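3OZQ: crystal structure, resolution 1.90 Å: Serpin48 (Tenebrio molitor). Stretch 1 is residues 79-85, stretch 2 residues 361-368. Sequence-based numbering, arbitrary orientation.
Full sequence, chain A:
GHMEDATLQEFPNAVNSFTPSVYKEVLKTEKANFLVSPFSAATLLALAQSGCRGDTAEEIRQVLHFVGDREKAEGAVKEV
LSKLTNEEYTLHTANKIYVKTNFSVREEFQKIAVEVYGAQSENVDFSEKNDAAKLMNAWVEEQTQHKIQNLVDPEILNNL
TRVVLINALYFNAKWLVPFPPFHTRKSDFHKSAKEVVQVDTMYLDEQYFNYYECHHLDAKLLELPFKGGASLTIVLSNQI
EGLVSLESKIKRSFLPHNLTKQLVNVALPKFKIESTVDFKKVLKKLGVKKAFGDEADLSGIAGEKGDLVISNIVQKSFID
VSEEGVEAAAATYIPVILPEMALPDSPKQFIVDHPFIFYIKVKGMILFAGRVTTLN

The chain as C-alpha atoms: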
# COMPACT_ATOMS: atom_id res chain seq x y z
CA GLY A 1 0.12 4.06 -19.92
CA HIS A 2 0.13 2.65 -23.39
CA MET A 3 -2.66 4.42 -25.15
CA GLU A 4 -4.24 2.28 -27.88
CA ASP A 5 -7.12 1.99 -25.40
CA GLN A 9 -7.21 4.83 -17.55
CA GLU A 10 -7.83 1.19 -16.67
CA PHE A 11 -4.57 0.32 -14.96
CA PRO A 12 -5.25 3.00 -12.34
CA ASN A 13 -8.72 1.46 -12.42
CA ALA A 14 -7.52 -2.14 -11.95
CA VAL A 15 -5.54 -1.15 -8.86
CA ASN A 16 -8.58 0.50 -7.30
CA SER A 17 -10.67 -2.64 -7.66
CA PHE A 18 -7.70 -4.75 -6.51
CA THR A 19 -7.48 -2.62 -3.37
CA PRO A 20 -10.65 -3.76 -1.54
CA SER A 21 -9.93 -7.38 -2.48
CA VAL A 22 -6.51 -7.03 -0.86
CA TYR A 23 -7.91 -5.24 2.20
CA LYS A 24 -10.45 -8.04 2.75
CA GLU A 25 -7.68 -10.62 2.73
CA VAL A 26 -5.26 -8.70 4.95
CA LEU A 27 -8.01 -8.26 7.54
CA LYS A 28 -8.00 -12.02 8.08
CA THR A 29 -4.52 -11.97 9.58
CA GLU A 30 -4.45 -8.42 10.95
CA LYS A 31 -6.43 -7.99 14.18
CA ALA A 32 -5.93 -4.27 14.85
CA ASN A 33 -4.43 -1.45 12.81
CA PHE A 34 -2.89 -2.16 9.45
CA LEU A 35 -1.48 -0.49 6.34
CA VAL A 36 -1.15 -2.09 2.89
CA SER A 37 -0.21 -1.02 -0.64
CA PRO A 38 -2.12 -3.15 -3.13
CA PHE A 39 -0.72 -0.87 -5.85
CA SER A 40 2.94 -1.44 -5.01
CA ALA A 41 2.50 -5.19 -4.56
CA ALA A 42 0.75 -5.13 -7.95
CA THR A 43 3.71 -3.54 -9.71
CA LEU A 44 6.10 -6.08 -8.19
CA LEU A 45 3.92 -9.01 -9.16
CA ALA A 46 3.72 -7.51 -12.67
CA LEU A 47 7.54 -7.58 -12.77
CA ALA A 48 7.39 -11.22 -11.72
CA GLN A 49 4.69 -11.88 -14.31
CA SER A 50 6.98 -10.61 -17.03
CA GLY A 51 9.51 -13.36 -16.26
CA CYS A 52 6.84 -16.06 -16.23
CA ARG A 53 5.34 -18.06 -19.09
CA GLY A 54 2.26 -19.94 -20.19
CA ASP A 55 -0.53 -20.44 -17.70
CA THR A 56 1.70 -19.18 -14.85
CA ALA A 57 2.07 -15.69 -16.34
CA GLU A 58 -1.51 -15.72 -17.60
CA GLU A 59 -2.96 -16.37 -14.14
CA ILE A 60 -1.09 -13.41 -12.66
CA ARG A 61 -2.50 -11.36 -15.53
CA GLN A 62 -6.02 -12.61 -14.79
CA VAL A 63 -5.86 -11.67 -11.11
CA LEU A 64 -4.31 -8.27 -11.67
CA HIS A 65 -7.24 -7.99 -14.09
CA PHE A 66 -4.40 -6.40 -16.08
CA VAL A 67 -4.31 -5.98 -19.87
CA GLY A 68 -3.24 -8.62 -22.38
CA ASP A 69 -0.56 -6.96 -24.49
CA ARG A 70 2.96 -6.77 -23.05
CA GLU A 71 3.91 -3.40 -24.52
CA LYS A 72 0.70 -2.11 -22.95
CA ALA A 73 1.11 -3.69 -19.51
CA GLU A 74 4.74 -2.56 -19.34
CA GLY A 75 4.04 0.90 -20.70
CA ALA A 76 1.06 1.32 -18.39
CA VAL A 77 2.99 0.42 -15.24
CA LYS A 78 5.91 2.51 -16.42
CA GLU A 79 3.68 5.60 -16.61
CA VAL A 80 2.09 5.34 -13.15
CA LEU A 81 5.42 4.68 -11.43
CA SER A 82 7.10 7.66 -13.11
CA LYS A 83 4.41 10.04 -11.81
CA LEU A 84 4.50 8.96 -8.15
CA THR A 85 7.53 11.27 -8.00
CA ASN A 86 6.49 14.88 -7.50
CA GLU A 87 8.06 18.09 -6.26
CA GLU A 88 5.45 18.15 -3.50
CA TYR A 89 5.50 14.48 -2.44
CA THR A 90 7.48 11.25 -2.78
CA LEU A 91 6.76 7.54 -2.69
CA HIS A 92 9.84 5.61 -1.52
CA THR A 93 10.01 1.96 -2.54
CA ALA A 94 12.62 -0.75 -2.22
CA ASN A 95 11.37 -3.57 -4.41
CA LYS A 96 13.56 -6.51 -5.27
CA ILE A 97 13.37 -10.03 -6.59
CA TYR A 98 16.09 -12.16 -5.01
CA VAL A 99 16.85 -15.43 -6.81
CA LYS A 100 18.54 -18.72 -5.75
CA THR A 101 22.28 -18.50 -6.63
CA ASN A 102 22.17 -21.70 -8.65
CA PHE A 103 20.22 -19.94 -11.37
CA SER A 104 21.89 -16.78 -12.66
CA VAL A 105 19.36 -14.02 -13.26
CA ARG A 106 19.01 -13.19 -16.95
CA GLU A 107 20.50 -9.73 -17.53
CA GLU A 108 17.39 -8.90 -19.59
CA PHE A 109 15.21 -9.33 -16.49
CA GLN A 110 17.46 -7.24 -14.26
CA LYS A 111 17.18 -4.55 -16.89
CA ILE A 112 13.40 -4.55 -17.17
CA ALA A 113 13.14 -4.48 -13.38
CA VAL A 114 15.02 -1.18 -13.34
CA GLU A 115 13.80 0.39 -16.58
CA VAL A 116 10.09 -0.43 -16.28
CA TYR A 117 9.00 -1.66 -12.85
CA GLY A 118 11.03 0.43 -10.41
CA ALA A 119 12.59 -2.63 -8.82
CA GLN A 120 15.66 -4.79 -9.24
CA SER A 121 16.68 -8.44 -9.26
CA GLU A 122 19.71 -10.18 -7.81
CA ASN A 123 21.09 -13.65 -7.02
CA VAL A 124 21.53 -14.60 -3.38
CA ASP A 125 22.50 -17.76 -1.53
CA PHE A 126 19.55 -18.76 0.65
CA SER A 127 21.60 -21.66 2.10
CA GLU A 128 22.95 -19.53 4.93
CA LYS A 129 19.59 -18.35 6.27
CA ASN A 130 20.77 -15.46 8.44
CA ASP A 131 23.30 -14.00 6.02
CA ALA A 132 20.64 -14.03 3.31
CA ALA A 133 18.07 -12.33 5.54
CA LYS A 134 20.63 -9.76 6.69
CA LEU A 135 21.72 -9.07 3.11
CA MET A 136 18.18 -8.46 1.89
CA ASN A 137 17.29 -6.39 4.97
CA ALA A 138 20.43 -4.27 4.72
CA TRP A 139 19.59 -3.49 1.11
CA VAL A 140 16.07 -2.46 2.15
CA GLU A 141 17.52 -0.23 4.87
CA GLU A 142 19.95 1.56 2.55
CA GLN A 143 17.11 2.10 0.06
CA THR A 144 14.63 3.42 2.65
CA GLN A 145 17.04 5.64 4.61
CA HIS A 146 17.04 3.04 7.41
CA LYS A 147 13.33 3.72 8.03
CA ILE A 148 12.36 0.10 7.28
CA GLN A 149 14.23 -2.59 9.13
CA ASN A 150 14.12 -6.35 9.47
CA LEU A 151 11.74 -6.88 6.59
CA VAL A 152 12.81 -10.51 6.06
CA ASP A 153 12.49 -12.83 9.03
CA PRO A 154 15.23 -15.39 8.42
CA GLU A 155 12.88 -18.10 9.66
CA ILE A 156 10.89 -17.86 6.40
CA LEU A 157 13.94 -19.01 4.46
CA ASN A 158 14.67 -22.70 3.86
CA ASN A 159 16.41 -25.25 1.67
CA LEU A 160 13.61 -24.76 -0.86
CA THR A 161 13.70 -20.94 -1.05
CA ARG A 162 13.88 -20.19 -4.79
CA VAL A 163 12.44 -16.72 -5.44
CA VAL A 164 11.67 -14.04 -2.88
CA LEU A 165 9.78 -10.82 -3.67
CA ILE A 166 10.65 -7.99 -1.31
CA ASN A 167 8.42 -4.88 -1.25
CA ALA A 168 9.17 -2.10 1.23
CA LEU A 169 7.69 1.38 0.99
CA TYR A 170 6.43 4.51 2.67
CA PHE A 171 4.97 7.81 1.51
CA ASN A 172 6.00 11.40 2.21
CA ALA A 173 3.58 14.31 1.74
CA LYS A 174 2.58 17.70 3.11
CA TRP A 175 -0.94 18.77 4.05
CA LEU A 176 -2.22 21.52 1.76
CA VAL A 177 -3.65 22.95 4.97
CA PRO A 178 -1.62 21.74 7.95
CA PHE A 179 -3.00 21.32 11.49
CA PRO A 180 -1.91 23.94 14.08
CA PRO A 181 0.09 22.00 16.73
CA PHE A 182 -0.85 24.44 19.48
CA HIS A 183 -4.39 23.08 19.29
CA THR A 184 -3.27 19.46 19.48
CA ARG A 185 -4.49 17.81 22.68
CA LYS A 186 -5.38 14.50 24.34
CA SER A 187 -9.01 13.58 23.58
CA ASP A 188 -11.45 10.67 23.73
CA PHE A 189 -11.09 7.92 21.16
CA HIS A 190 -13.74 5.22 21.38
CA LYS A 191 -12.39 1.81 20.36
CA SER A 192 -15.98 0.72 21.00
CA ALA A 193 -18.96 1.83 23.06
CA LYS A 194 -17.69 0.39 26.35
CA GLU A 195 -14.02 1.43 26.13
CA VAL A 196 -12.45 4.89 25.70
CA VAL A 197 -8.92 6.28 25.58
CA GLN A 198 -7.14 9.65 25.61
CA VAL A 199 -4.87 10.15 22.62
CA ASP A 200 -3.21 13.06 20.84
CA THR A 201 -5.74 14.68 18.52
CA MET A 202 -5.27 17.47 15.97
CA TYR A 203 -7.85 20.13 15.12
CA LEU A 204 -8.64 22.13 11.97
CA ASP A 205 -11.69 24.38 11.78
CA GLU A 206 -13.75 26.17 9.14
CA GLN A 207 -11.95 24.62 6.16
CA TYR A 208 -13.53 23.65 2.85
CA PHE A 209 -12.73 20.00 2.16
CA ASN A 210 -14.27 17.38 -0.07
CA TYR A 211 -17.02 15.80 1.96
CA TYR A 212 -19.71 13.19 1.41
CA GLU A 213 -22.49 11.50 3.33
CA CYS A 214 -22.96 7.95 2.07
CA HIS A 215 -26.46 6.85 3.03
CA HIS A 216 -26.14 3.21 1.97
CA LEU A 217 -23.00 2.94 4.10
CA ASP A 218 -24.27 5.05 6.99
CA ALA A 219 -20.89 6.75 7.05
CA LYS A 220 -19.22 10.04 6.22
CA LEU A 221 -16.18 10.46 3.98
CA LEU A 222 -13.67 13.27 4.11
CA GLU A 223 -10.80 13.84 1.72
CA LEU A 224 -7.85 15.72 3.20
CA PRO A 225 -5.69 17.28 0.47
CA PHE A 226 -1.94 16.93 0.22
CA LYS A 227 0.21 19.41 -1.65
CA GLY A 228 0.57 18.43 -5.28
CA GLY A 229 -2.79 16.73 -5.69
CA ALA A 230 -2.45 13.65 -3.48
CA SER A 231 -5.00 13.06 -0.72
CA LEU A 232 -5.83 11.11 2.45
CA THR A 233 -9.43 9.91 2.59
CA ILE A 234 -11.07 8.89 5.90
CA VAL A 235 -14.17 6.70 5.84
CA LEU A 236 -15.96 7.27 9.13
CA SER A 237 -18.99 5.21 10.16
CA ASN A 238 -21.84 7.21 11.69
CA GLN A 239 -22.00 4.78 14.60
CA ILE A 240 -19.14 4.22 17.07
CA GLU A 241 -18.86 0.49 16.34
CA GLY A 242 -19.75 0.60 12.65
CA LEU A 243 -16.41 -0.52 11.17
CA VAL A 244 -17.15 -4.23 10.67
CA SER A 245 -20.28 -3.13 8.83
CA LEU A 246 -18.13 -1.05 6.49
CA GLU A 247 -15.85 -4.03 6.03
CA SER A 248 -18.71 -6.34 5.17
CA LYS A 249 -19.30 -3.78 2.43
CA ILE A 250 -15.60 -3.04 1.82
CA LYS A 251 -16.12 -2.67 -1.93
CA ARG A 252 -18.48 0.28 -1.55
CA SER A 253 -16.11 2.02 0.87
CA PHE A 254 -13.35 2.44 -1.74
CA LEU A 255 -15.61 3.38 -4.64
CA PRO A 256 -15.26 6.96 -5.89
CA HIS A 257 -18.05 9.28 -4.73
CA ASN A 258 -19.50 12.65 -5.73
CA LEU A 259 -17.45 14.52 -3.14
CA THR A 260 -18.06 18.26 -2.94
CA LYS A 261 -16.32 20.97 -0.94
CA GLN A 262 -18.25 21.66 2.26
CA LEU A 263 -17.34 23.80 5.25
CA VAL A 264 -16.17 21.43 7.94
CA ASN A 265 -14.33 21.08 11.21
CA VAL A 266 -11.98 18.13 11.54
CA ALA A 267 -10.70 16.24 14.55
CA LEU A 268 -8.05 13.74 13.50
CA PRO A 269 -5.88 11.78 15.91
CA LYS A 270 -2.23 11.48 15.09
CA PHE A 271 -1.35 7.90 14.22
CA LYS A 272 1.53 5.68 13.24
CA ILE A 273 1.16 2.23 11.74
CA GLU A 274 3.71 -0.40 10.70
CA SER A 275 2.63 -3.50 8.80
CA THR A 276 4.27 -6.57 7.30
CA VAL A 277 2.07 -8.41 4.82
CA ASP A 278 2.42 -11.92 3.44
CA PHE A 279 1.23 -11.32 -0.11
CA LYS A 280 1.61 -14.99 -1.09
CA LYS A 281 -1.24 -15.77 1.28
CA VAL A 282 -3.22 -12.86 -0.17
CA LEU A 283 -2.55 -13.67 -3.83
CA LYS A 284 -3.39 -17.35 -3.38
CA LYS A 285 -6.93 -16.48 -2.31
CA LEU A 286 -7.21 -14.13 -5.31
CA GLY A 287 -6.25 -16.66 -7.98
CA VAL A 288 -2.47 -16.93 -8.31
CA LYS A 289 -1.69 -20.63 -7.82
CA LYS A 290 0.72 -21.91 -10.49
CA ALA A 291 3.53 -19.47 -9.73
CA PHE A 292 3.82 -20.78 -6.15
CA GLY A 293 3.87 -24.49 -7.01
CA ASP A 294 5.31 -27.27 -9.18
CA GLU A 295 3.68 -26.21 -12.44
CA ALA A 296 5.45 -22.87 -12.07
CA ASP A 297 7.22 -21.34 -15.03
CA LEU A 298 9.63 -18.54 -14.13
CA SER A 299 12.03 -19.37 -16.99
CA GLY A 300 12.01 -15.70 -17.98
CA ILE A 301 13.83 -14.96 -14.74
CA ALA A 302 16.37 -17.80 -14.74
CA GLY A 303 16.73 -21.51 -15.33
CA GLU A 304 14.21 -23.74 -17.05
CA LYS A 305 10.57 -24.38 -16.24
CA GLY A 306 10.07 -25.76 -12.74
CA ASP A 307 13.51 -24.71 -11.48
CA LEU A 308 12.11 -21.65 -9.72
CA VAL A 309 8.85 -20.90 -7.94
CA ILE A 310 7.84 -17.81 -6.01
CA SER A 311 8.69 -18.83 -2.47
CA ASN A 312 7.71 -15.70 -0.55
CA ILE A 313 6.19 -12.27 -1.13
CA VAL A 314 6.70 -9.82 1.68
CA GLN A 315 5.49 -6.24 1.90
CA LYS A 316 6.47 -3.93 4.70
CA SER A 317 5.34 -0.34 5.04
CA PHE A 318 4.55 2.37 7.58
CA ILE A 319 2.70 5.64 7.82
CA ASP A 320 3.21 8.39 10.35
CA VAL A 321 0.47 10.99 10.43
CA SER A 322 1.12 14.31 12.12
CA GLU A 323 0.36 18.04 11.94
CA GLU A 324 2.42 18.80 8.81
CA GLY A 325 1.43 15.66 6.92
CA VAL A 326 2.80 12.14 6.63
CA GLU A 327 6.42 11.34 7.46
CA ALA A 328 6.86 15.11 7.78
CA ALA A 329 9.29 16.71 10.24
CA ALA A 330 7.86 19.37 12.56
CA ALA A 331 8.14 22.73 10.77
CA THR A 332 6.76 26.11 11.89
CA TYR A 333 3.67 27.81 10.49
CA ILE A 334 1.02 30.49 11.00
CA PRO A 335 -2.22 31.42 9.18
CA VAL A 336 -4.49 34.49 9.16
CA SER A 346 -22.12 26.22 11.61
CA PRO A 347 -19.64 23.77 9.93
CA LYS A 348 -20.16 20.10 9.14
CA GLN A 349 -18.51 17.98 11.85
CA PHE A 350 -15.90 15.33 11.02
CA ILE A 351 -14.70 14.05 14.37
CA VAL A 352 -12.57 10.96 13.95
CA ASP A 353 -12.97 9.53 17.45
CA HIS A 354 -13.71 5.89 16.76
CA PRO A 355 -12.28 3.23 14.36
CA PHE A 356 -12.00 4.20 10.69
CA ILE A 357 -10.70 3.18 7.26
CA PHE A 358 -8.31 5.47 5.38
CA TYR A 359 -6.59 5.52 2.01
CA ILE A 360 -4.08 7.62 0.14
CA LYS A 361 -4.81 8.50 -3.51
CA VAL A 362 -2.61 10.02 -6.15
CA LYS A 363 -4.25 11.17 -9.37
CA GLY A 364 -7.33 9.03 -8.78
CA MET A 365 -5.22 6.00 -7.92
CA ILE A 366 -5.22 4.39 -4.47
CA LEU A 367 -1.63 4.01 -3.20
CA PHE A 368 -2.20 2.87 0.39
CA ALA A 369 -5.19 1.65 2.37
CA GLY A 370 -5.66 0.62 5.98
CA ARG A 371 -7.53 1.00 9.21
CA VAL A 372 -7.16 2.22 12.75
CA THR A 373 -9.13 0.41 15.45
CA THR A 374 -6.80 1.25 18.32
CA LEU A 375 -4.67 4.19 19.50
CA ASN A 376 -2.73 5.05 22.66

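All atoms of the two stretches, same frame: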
# COMPACT_ATOMS: atom_id res chain seq x y z
N GLU A 79 4.23 4.25 -16.76
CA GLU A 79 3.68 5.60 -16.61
C GLU A 79 3.29 5.94 -15.17
O GLU A 79 3.71 6.96 -14.63
CB GLU A 79 2.51 5.86 -17.58
CG GLU A 79 2.03 7.33 -17.57
CD GLU A 79 1.05 7.66 -18.70
OE1 GLU A 79 -0.15 7.35 -18.57
OE2 GLU A 79 1.48 8.25 -19.72
N VAL A 80 2.49 5.08 -14.53
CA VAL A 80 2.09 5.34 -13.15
C VAL A 80 3.31 5.53 -12.24
O VAL A 80 3.40 6.52 -11.51
CB VAL A 80 1.16 4.25 -12.58
CG1 VAL A 80 -0.17 4.25 -13.31
CG2 VAL A 80 1.82 2.89 -12.69
N LEU A 81 4.25 4.60 -12.29
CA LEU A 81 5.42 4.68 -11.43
C LEU A 81 6.22 5.98 -11.60
O LEU A 81 6.74 6.53 -10.63
CB LEU A 81 6.34 3.48 -11.62
CG LEU A 81 5.92 2.20 -10.90
CD1 LEU A 81 6.95 1.11 -11.17
CD2 LEU A 81 5.77 2.46 -9.40
N SER A 82 6.35 6.44 -12.84
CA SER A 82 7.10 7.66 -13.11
C SER A 82 6.44 8.90 -12.48
O SER A 82 7.12 9.88 -12.16
CB SER A 82 7.26 7.86 -14.62
OG SER A 82 6.01 8.20 -15.21
N LYS A 83 5.13 8.87 -12.32
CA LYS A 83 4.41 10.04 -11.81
C LYS A 83 4.38 10.12 -10.28
O LYS A 83 4.23 11.20 -9.71
CB LYS A 83 2.99 10.09 -12.38
CG LYS A 83 2.97 10.33 -13.88
CD LYS A 83 1.57 10.23 -14.44
CE LYS A 83 1.59 10.44 -15.95
NZ LYS A 83 0.22 10.55 -16.53
N LEU A 84 4.51 8.98 -9.61
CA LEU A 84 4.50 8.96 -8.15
C LEU A 84 5.76 9.64 -7.57
O LEU A 84 6.08 9.48 -6.39
CB LEU A 84 4.36 7.53 -7.63
CG LEU A 84 3.25 6.72 -8.31
CD1 LEU A 84 3.02 5.41 -7.61
CD2 LEU A 84 1.96 7.50 -8.38
N THR A 85 6.47 10.36 -8.43
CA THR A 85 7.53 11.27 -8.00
C THR A 85 7.12 12.69 -8.37
O THR A 85 6.90 13.01 -9.54
CB THR A 85 8.91 10.93 -8.61
OG1 THR A 85 9.88 11.86 -8.13
CG2 THR A 85 8.86 10.98 -10.14
N LYS A 361 -4.66 8.51 -2.05
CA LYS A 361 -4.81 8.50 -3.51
C LYS A 361 -3.85 9.46 -4.15
O LYS A 361 -3.57 10.53 -3.60
CB LYS A 361 -6.21 8.93 -3.96
CG LYS A 361 -7.29 7.88 -3.90
CD LYS A 361 -8.57 8.40 -4.59
CE LYS A 361 -9.08 9.69 -3.94
NZ LYS A 361 -10.36 10.20 -4.54
N VAL A 362 -3.35 9.09 -5.32
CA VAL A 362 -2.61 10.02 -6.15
C VAL A 362 -3.18 9.96 -7.56
O VAL A 362 -3.16 8.91 -8.20
CB VAL A 362 -1.11 9.72 -6.17
CG1 VAL A 362 -0.42 10.55 -7.24
CG2 VAL A 362 -0.50 9.98 -4.79
N LYS A 363 -3.72 11.09 -8.02
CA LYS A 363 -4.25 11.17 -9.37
C LYS A 363 -5.29 10.09 -9.62
O LYS A 363 -5.23 9.36 -10.62
CB LYS A 363 -3.10 11.08 -10.38
CG LYS A 363 -1.93 11.97 -9.97
CD LYS A 363 -0.88 12.13 -11.05
CE LYS A 363 0.19 13.14 -10.61
NZ LYS A 363 1.19 13.43 -11.68
N GLY A 364 -6.23 9.98 -8.68
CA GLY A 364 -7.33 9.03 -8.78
C GLY A 364 -6.93 7.59 -8.45
O GLY A 364 -7.77 6.70 -8.36
N MET A 365 -5.64 7.36 -8.25
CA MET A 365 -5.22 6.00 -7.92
C MET A 365 -4.90 5.80 -6.44
O MET A 365 -4.10 6.53 -5.85
CB MET A 365 -4.02 5.60 -8.76
CG MET A 365 -3.72 4.12 -8.69
SD MET A 365 -2.30 3.73 -9.69
CE MET A 365 -1.02 4.65 -8.86
N ILE A 366 -5.52 4.79 -5.84
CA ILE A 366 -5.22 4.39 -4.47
C ILE A 366 -3.81 3.81 -4.32
O ILE A 366 -3.47 2.82 -4.97
CB ILE A 366 -6.26 3.40 -3.94
CG1 ILE A 366 -7.64 4.06 -3.92
CG2 ILE A 366 -5.88 2.92 -2.51
CD1 ILE A 366 -8.76 3.14 -3.48
N LEU A 367 -3.00 4.43 -3.47
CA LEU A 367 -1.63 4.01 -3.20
C LEU A 367 -1.49 3.17 -1.93
O LEU A 367 -0.70 2.22 -1.88
CB LEU A 367 -0.73 5.23 -3.09
CG LEU A 367 0.07 5.58 -4.34
CD1 LEU A 367 -0.86 5.82 -5.53
CD2 LEU A 367 1.00 6.77 -4.10
N PHE A 368 -2.24 3.53 -0.90
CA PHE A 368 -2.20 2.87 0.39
C PHE A 368 -3.62 2.80 0.93
O PHE A 368 -4.43 3.68 0.67
CB PHE A 368 -1.39 3.68 1.39
CG PHE A 368 0.10 3.54 1.24
CD1 PHE A 368 0.77 2.45 1.80
CD2 PHE A 368 0.84 4.51 0.59
CE1 PHE A 368 2.14 2.33 1.69
CE2 PHE A 368 2.23 4.39 0.47
CZ PHE A 368 2.87 3.30 1.03

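The last turn of a helix rests against a β-hairpin through a small, almost wholly apolar side-chain contact, with no hydrogen bond or salt bridge crossing between the two stretches. The residues that meet lie at least 278 positions apart in sequence, so the contact joins distant parts of one chain, and it buries only 268 Å² counted over both sides.

Backbone hydrogen bonds lie within each stretch, none between them. The hairpin reverses through a type I' turn from Val362 to Met365, closed by a pair of hydrogen bonds: Val362 N to Met365 O at 2.7 Å and Met365 N to Val362 O at 2.9 Å. Lys363 and Gly364 occupy the corner positions, both with positive phi; such a conformation by itself favours glycine, and Gly364 meets nothing of the helix. The helix, which begins earlier in the chain, runs to Lys83, and Leu84 is the first residue to leave helical phi/psi. Near this end the bonding is uneven: Lys83 N reaches Val80 O at 3.0 Å, whereas the bond from Leu84 N to Val80 O, at 3.3 Å, is weak. Ser82 adds a side-chain bond, its OG donating to Glu79 O at 2.7 Å, a common way for serine to use a carbonyl one turn back; the same oxygen also accepts a weak bond from Lys83 N.

The segments stand apart by the depth of their side chains: the CA atoms of Leu84 and Val362 are 7.5 Å apart, and those of Val80 and Met365 9.0 Å. Leu84 is the centre of the contact. Its CA-to-CB bond points sideways, but the end of the side chain comes nearer the hairpin, and the branched tip touches three residues. Leu84 CD2 lies 4.0 Å from Val362 CG1 and 4.2 Å from Met365 CE, while Leu84 CD1 lies 4.3 Å from Leu367 CD2. These are van der Waals distances between carbons, and burying such groups together removes them from water. Leucine suits the place because its two terminal methyls can meet several neighbours at once.

Val362, Met365 and Leu367 all direct CA-to-CB toward the helix. Met365 brings length and flexibility: its chi1 and chi2 are both t, carrying the thioether outward, and chi3 is p. It thereby spans Val80 in the helix and Leu84 just beyond its end, with its CE against Leu84, while Met365 SD lies 4.2 Å from Val80 CG1. Val80, shorter and β-branched, offers a compact methyl surface to the sulfur.

At the more exposed margin the amine end of Lys363 reaches the base of the Lys83 side chain, Lys363 NZ lying 3.9 Å from Lys83 CB; it is not a charge pair. Lys83 itself runs back along the helix, where Lys83 NZ forms a long salt bridge, 3.8 Å, with Glu79 OE1. Lysine serves well at the turn, since its long chain, with chi2 to chi4 all t, lets Lys363 reach the helix from an exposed position.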